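Local coordinates for histidinol-phosphatase (PDB 6NLR), which probably hydrolyses histidinol phosphate to histidinol and phosphate in histidine biosynthesis, using a centre of three metal ions, at residues G180-C185 with T236-K241; Y70-M75 with I90-D95. All coordinates share one frame; numbering follows the deposited sequence.

Interaction 1 (G180-C185 with T236-K241); sequences GHISLC and TYPPKK. With MN (manganese (II) ion), chain E.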
loop_
_atom_site.group_PDB
_atom_site.type_symbol
_atom_site.label_atom_id
_atom_site.label_comp_id
_atom_site.label_asym_id
_atom_site.label_seq_id
_atom_site.Cartn_x
_atom_site.Cartn_y
_atom_site.Cartn_z
ATOM N N GLY A 180 4.751 -0.076 -0.631
ATOM C CA GLY A 180 3.552 0.603 -0.186
ATOM C C GLY A 180 3.589 1.019 1.278
ATOM O O GLY A 180 4.070 0.236 2.112
ATOM N N HIS A 181 3.084 2.221 1.563
ATOM C CA HIS A 181 2.830 2.797 2.918
ATOM C C HIS A 181 3.624 2.077 4.020
ATOM O O HIS A 181 2.989 1.373 4.821
ATOM C CB HIS A 181 1.313 2.791 3.200
ATOM C CG HIS A 181 0.591 1.546 2.787
ATOM N ND1 HIS A 181 0.998 0.281 3.212
ATOM C CD2 HIS A 181 -0.530 1.370 2.028
ATOM C CE1 HIS A 181 0.149 -0.626 2.722
ATOM N NE2 HIS A 181 -0.799 0.013 1.984
ATOM N N ILE A 182 4.940 2.317 4.152
ATOM C CA ILE A 182 5.808 1.471 5.029
ATOM C C ILE A 182 5.720 1.835 6.525
ATOM O O ILE A 182 6.623 1.406 7.268
ATOM C CB ILE A 182 7.273 1.463 4.572
ATOM C CG1 ILE A 182 7.920 2.848 4.643
ATOM C CG2 ILE A 182 7.404 0.815 3.208
ATOM C CD1 ILE A 182 9.445 2.792 4.660
ATOM N N SER A 183 4.696 2.540 6.992
ATOM C CA SER A 183 4.444 2.697 8.448
ATOM C C SER A 183 2.965 2.413 8.739
ATOM O O SER A 183 2.373 3.116 9.610
ATOM C CB SER A 183 4.861 4.070 8.926
ATOM O OG SER A 183 4.116 5.083 8.252
ATOM N N LEU A 184 2.393 1.421 8.055
ATOM C CA LEU A 184 0.944 1.083 8.167
ATOM C C LEU A 184 0.623 0.612 9.596
ATOM O O LEU A 184 -0.547 0.650 9.976
ATOM C CB LEU A 184 0.558 0.009 7.144
ATOM C CG LEU A 184 -0.954 -0.225 7.004
ATOM C CD1 LEU A 184 -1.627 0.978 6.340
ATOM C CD2 LEU A 184 -1.225 -1.481 6.194
ATOM N N CYS A 185 1.628 0.187 10.355
ATOM C CA CYS A 185 1.533 -0.144 11.804
ATOM C C CYS A 185 1.093 1.084 12.626
ATOM O O CYS A 185 0.740 0.874 13.807
ATOM C CB CYS A 185 2.860 -0.688 12.326
ATOM S SG CYS A 185 4.279 0.437 12.129
ATOM N N THR A 236 1.188 10.896 7.675
ATOM C CA THR A 236 1.606 10.310 6.369
ATOM C C THR A 236 2.315 8.983 6.627
ATOM O O THR A 236 2.890 8.793 7.711
ATOM C CB THR A 236 2.496 11.239 5.542
ATOM O OG1 THR A 236 3.640 11.499 6.355
ATOM C CG2 THR A 236 1.788 12.515 5.142
ATOM N N TYR A 237 2.271 8.095 5.647
ATOM C CA TYR A 237 3.074 6.853 5.643
ATOM C C TYR A 237 4.154 7.050 4.593
ATOM O O TYR A 237 3.840 7.018 3.396
ATOM C CB TYR A 237 2.248 5.602 5.291
ATOM C CG TYR A 237 0.898 5.413 5.952
ATOM C CD1 TYR A 237 0.775 5.094 7.292
ATOM C CD2 TYR A 237 -0.279 5.466 5.211
ATOM C CE1 TYR A 237 -0.463 4.870 7.882
ATOM C CE2 TYR A 237 -1.523 5.201 5.769
ATOM C CZ TYR A 237 -1.615 4.884 7.110
ATOM O OH TYR A 237 -2.816 4.597 7.693
ATOM N N PRO A 238 5.443 7.245 4.968
ATOM C CA PRO A 238 5.897 7.290 6.355
ATOM C C PRO A 238 5.837 8.714 6.917
ATOM O O PRO A 238 5.527 9.671 6.202
ATOM C CB PRO A 238 7.319 6.747 6.228
ATOM C CG PRO A 238 7.785 7.189 4.840
ATOM C CD PRO A 238 6.544 7.393 4.011
ATOM N N PRO A 239 6.139 8.906 8.216
ATOM C CA PRO A 239 6.269 10.241 8.797
ATOM C C PRO A 239 7.574 10.958 8.401
ATOM O O PRO A 239 8.481 10.359 7.881
ATOM C CB PRO A 239 6.247 9.996 10.305
ATOM C CG PRO A 239 6.666 8.583 10.484
ATOM C CD PRO A 239 6.374 7.846 9.197
ATOM N N LYS A 240 7.613 12.248 8.695
ATOM C CA LYS A 240 8.691 13.194 8.323
ATOM C C LYS A 240 10.076 12.633 8.690
ATOM O O LYS A 240 10.965 12.721 7.846
ATOM C CB LYS A 240 8.432 14.541 8.984
ATOM C CG LYS A 240 9.421 15.648 8.666
ATOM C CD LYS A 240 9.632 15.901 7.220
ATOM C CE LYS A 240 10.543 17.090 6.999
ATOM N NZ LYS A 240 9.998 18.324 7.607
ATOM N N LYS A 241 10.283 12.125 9.896
ATOM C CA LYS A 241 11.628 11.632 10.323
ATOM C C LYS A 241 12.123 10.571 9.323
ATOM O O LYS A 241 13.298 10.637 8.904
ATOM C CB LYS A 241 11.596 11.051 11.742
ATOM C CG LYS A 241 12.968 10.921 12.385
ATOM C CD LYS A 241 12.971 10.203 13.724
ATOM C CE LYS A 241 14.340 10.228 14.374
ATOM N NZ LYS A 241 14.282 9.957 15.831
HETATM MN MN MN E . -2.492 -0.887 1.044
HETATM O O HOH W 1 2.933 6.891 9.759
HETATM O O HOH W 2 -3.291 -0.205 3.116
HETATM O O HOH W 3 -2.932 0.677 0.269
#

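Interaction 2 (Y70-M75 with I90-D95); sequences YYFKKM and IGFEVD. With MN (manganese (II) ion), chain E; CO (cobalt (II) ion), chain F.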
loop_
_atom_site.group_PDB
_atom_site.type_symbol
_atom_site.label_atom_id
_atom_site.label_comp_id
_atom_site.label_asym_id
_atom_site.label_seq_id
_atom_site.Cartn_x
_atom_site.Cartn_y
_atom_site.Cartn_z
ATOM N N TYR A 70 -11.743 -8.411 -16.986
ATOM C CA TYR A 70 -12.683 -7.258 -16.969
ATOM C C TYR A 70 -11.945 -6.026 -16.433
ATOM O O TYR A 70 -12.116 -4.920 -16.987
ATOM C CB TYR A 70 -13.943 -7.613 -16.178
ATOM C CG TYR A 70 -14.713 -8.784 -16.757
ATOM C CD1 TYR A 70 -15.497 -8.642 -17.895
ATOM C CD2 TYR A 70 -14.624 -10.048 -16.190
ATOM C CE1 TYR A 70 -16.170 -9.715 -18.453
ATOM C CE2 TYR A 70 -15.320 -11.126 -16.714
ATOM C CZ TYR A 70 -16.093 -10.961 -17.852
ATOM O OH TYR A 70 -16.793 -12.015 -18.378
ATOM N N TYR A 71 -11.096 -6.216 -15.420
ATOM C CA TYR A 71 -10.258 -5.138 -14.841
ATOM C C TYR A 71 -9.338 -4.559 -15.917
ATOM O O TYR A 71 -9.371 -3.332 -16.127
ATOM C CB TYR A 71 -9.435 -5.651 -13.663
ATOM C CG TYR A 71 -8.379 -4.692 -13.182
ATOM C CD1 TYR A 71 -8.731 -3.522 -12.537
ATOM C CD2 TYR A 71 -7.033 -4.958 -13.352
ATOM C CE1 TYR A 71 -7.772 -2.641 -12.076
ATOM C CE2 TYR A 71 -6.059 -4.092 -12.892
ATOM C CZ TYR A 71 -6.429 -2.929 -12.242
ATOM O OH TYR A 71 -5.491 -2.069 -11.741
ATOM N N PHE A 72 -8.563 -5.414 -16.592
ATOM C CA PHE A 72 -7.624 -4.974 -17.654
ATOM C C PHE A 72 -8.392 -4.308 -18.795
ATOM O O PHE A 72 -7.946 -3.272 -19.284
ATOM C CB PHE A 72 -6.758 -6.130 -18.154
ATOM C CG PHE A 72 -5.616 -6.424 -17.220
ATOM C CD1 PHE A 72 -4.690 -5.443 -16.927
ATOM C CD2 PHE A 72 -5.489 -7.661 -16.617
ATOM C CE1 PHE A 72 -3.622 -5.707 -16.088
ATOM C CE2 PHE A 72 -4.428 -7.922 -15.769
ATOM C CZ PHE A 72 -3.501 -6.946 -15.510
ATOM N N LYS A 73 -9.524 -4.871 -19.207
ATOM C CA LYS A 73 -10.305 -4.281 -20.311
ATOM C C LYS A 73 -10.728 -2.855 -19.925
ATOM O O LYS A 73 -10.524 -1.942 -20.734
ATOM C CB LYS A 73 -11.507 -5.164 -20.632
ATOM C CG LYS A 73 -12.421 -4.600 -21.699
ATOM C CD LYS A 73 -13.656 -5.421 -21.895
ATOM C CE LYS A 73 -14.564 -4.834 -22.948
ATOM N NZ LYS A 73 -15.942 -5.314 -22.749
ATOM N N LYS A 74 -11.320 -2.663 -18.744
ATOM C CA LYS A 74 -11.841 -1.335 -18.317
ATOM C C LYS A 74 -10.678 -0.346 -18.204
ATOM O O LYS A 74 -10.778 0.765 -18.707
ATOM C CB LYS A 74 -12.624 -1.447 -17.010
ATOM C CG LYS A 74 -13.107 -0.122 -16.421
ATOM C CD LYS A 74 -14.059 0.624 -17.332
ATOM C CE LYS A 74 -14.477 1.960 -16.758
ATOM N NZ LYS A 74 -15.247 1.776 -15.507
HETATM N N MSE A 75 -9.580 -0.735 -17.537
HETATM C CA MSE A 75 -8.512 0.226 -17.288
HETATM C C MSE A 75 -7.807 0.614 -18.595
HETATM O O MSE A 75 -7.387 1.754 -18.736
HETATM C CB MSE A 75 -7.492 -0.307 -16.276
HETATM C CG MSE A 75 -8.036 -0.571 -14.876
HETATM SE SE MSE A 75 -9.462 0.683 -14.327
HETATM C CE MSE A 75 -10.887 -0.450 -13.578
ATOM N N ILE A 90 -1.218 1.120 -15.450
ATOM C CA ILE A 90 -2.108 0.044 -14.959
ATOM C C ILE A 90 -1.244 -1.010 -14.284
ATOM O O ILE A 90 -0.283 -1.479 -14.868
ATOM C CB ILE A 90 -2.933 -0.544 -16.111
ATOM C CG1 ILE A 90 -3.683 0.555 -16.873
ATOM C CG2 ILE A 90 -3.864 -1.615 -15.570
ATOM C CD1 ILE A 90 -4.350 0.088 -18.141
ATOM N N GLY A 91 -1.610 -1.393 -13.078
ATOM C CA GLY A 91 -0.950 -2.504 -12.383
ATOM C C GLY A 91 -1.725 -2.892 -11.156
ATOM O O GLY A 91 -2.969 -2.749 -11.146
ATOM N N PHE A 92 -1.020 -3.410 -10.165
ATOM C CA PHE A 92 -1.631 -3.901 -8.916
ATOM C C PHE A 92 -0.913 -3.324 -7.712
ATOM O O PHE A 92 0.320 -3.079 -7.766
ATOM C CB PHE A 92 -1.539 -5.427 -8.865
ATOM C CG PHE A 92 -2.280 -6.101 -9.983
ATOM C CD1 PHE A 92 -3.668 -6.186 -9.961
ATOM C CD2 PHE A 92 -1.592 -6.610 -11.073
ATOM C CE1 PHE A 92 -4.362 -6.783 -11.004
ATOM C CE2 PHE A 92 -2.286 -7.242 -12.094
ATOM C CZ PHE A 92 -3.662 -7.329 -12.055
ATOM N N GLU A 93 -1.681 -3.154 -6.641
ATOM C CA GLU A 93 -1.170 -3.183 -5.263
ATOM C C GLU A 93 -1.112 -4.664 -4.897
ATOM O O GLU A 93 -2.183 -5.288 -4.673
ATOM C CB GLU A 93 -2.024 -2.383 -4.293
ATOM C CG GLU A 93 -1.337 -2.249 -2.941
ATOM C CD GLU A 93 -2.106 -1.469 -1.897
ATOM O OE1 GLU A 93 -3.228 -1.031 -2.217
ATOM O OE2 GLU A 93 -1.570 -1.299 -0.774
ATOM N N VAL A 94 0.103 -5.203 -4.910
ATOM C CA VAL A 94 0.377 -6.637 -4.680
ATOM C C VAL A 94 0.601 -6.831 -3.184
ATOM O O VAL A 94 1.487 -6.186 -2.627
ATOM C CB VAL A 94 1.569 -7.099 -5.527
ATOM C CG1 VAL A 94 1.829 -8.579 -5.337
ATOM C CG2 VAL A 94 1.348 -6.773 -7.003
ATOM N N ASP A 95 -0.180 -7.709 -2.563
ATOM C CA ASP A 95 0.074 -8.140 -1.169
ATOM C C ASP A 95 1.385 -8.926 -1.149
ATOM O O ASP A 95 1.537 -9.874 -1.965
ATOM C CB ASP A 95 -1.076 -8.978 -0.617
ATOM C CG ASP A 95 -2.172 -8.104 -0.058
ATOM O OD1 ASP A 95 -2.062 -7.709 1.136
ATOM O OD2 ASP A 95 -3.066 -7.769 -0.840
HETATM MN MN MN E . -2.492 -0.887 1.044
HETATM CO CO CO F . -3.953 0.934 -1.670
HETATM O O HOH W 2 -3.291 -0.205 3.116
HETATM O O HOH W 3 -2.932 0.677 0.269
#

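Interaction 1 (G180-C185 with T236-K241)
At the metal centre of this PHP-domain protein, His181 and Tyr237 meet beside the manganese site, where the root of a metal ligand packs on a loop distant in sequence. His181 NE2 binds the manganese ion at 2.1 Å, and Glu93 and His123 are further ligands of this ion. His181 CB packs on Tyr237 CB at 3.6 Å and approaches the ring obliquely. Leu184 CD1 touches both rings, over the centre of the His181 imidazole and over one face of the Tyr237 phenol, 4.0 Å from CZ. Chi1 (-169°) sets its CG anti to the backbone N, and chi2 (70°) turns CD1 to the rings. Ser183 fills the other end of the contact. Its OG reaches the rim of the Tyr237 ring in the ring plane, 3.5 Å from CD1, and also packs against the CA atoms of Tyr237 and Pro238, which are joined by a cis peptide bond. A water couples the two loops, 2.6 Å from Ser183 OG and donating to Thr236 O. Thr236 OG1 in turn donates to Pro238 O at 2.6 Å from above the carbonyl plane, tying the turn to itself before Pro239, at the N-cap position of helix 240-248. A histidine ligand just past the end of a parallel strand, here 178-179, is characteristic of metal sites in barrel folds of the TIM type, to which the PHP domain is related.

Interaction 2 (Y70-M75 with I90-D95)
Ile90, Phe92 and Tyr71 contribute most of the surface buried where helix 68-81 packs on strand 87-95, a worked example of a helix covering a sheet through branched and aromatic side chains. Ile90 carries the largest share, and both its branches touch Met75 (a selenomethionine). CD1 lies against the helix backbone and the base of that residue, 3.7 Å from Met75 CB, and CG2 also reaches Phe72 CE1, 4.1 Å away. Phe92 enters from the strand and is met by two helix residues at different points of its ring. Its CE1 comes within 3.7 Å of Tyr71 CE2, the two side chains sliding past each other in opposite directions with their planes at 33°. Its CZ lies 3.5 Å from Phe72 CZ, and those two rings stand nearly perpendicular, at 86°. Tyr71 CD2 also sits over the centre of the Phe72 ring, which completes a compact three-ring cluster. Tyr71 brings the one polar link as well. Its chi1 of 169° puts CG anti to the backbone N, and at the far end of the ring OH donates to Gly91 O at 2.7 Å, nearly in line with the C=O bond. Further along the same strand, Glu93 bridges two metals, OE1 on cobalt and OE2 on manganese, so the packed strand also bears a ligand of the metal centre. Strand 87-95 runs between the parallel strands 34-40 and 117-127. Helix 68-81 is the longest helix of the beta-alpha-beta crossover that links strand 34-40 to strand 87-95, its Tyr71 touching Ile37, while helix 101-111 flanks the cluster on Phe92 through Phe107 and on Phe72 through Tyr111.

Followed from the N terminus, interaction 2 comes first: 14 residues separate helix segment 70-75 from strand segment 90-95, and the contact closes a short connection from a helix to a strand of the larger, mixed sheet. Interaction 1 opens much later and joins 180-185 to 236-241 across 50 residues, a loop that takes in helix 201-217 and strand 220-224 of the smaller parallel sheet. The two are in series, neither nested nor crossed, and their centres lie about 24 Å apart. They nevertheless converge on one manganese ion, which Glu93 and His181 both bind and at which they share two waters. The metal centre thus ties a strand of the larger sheet to the loop that follows strand 178-179 of the smaller one.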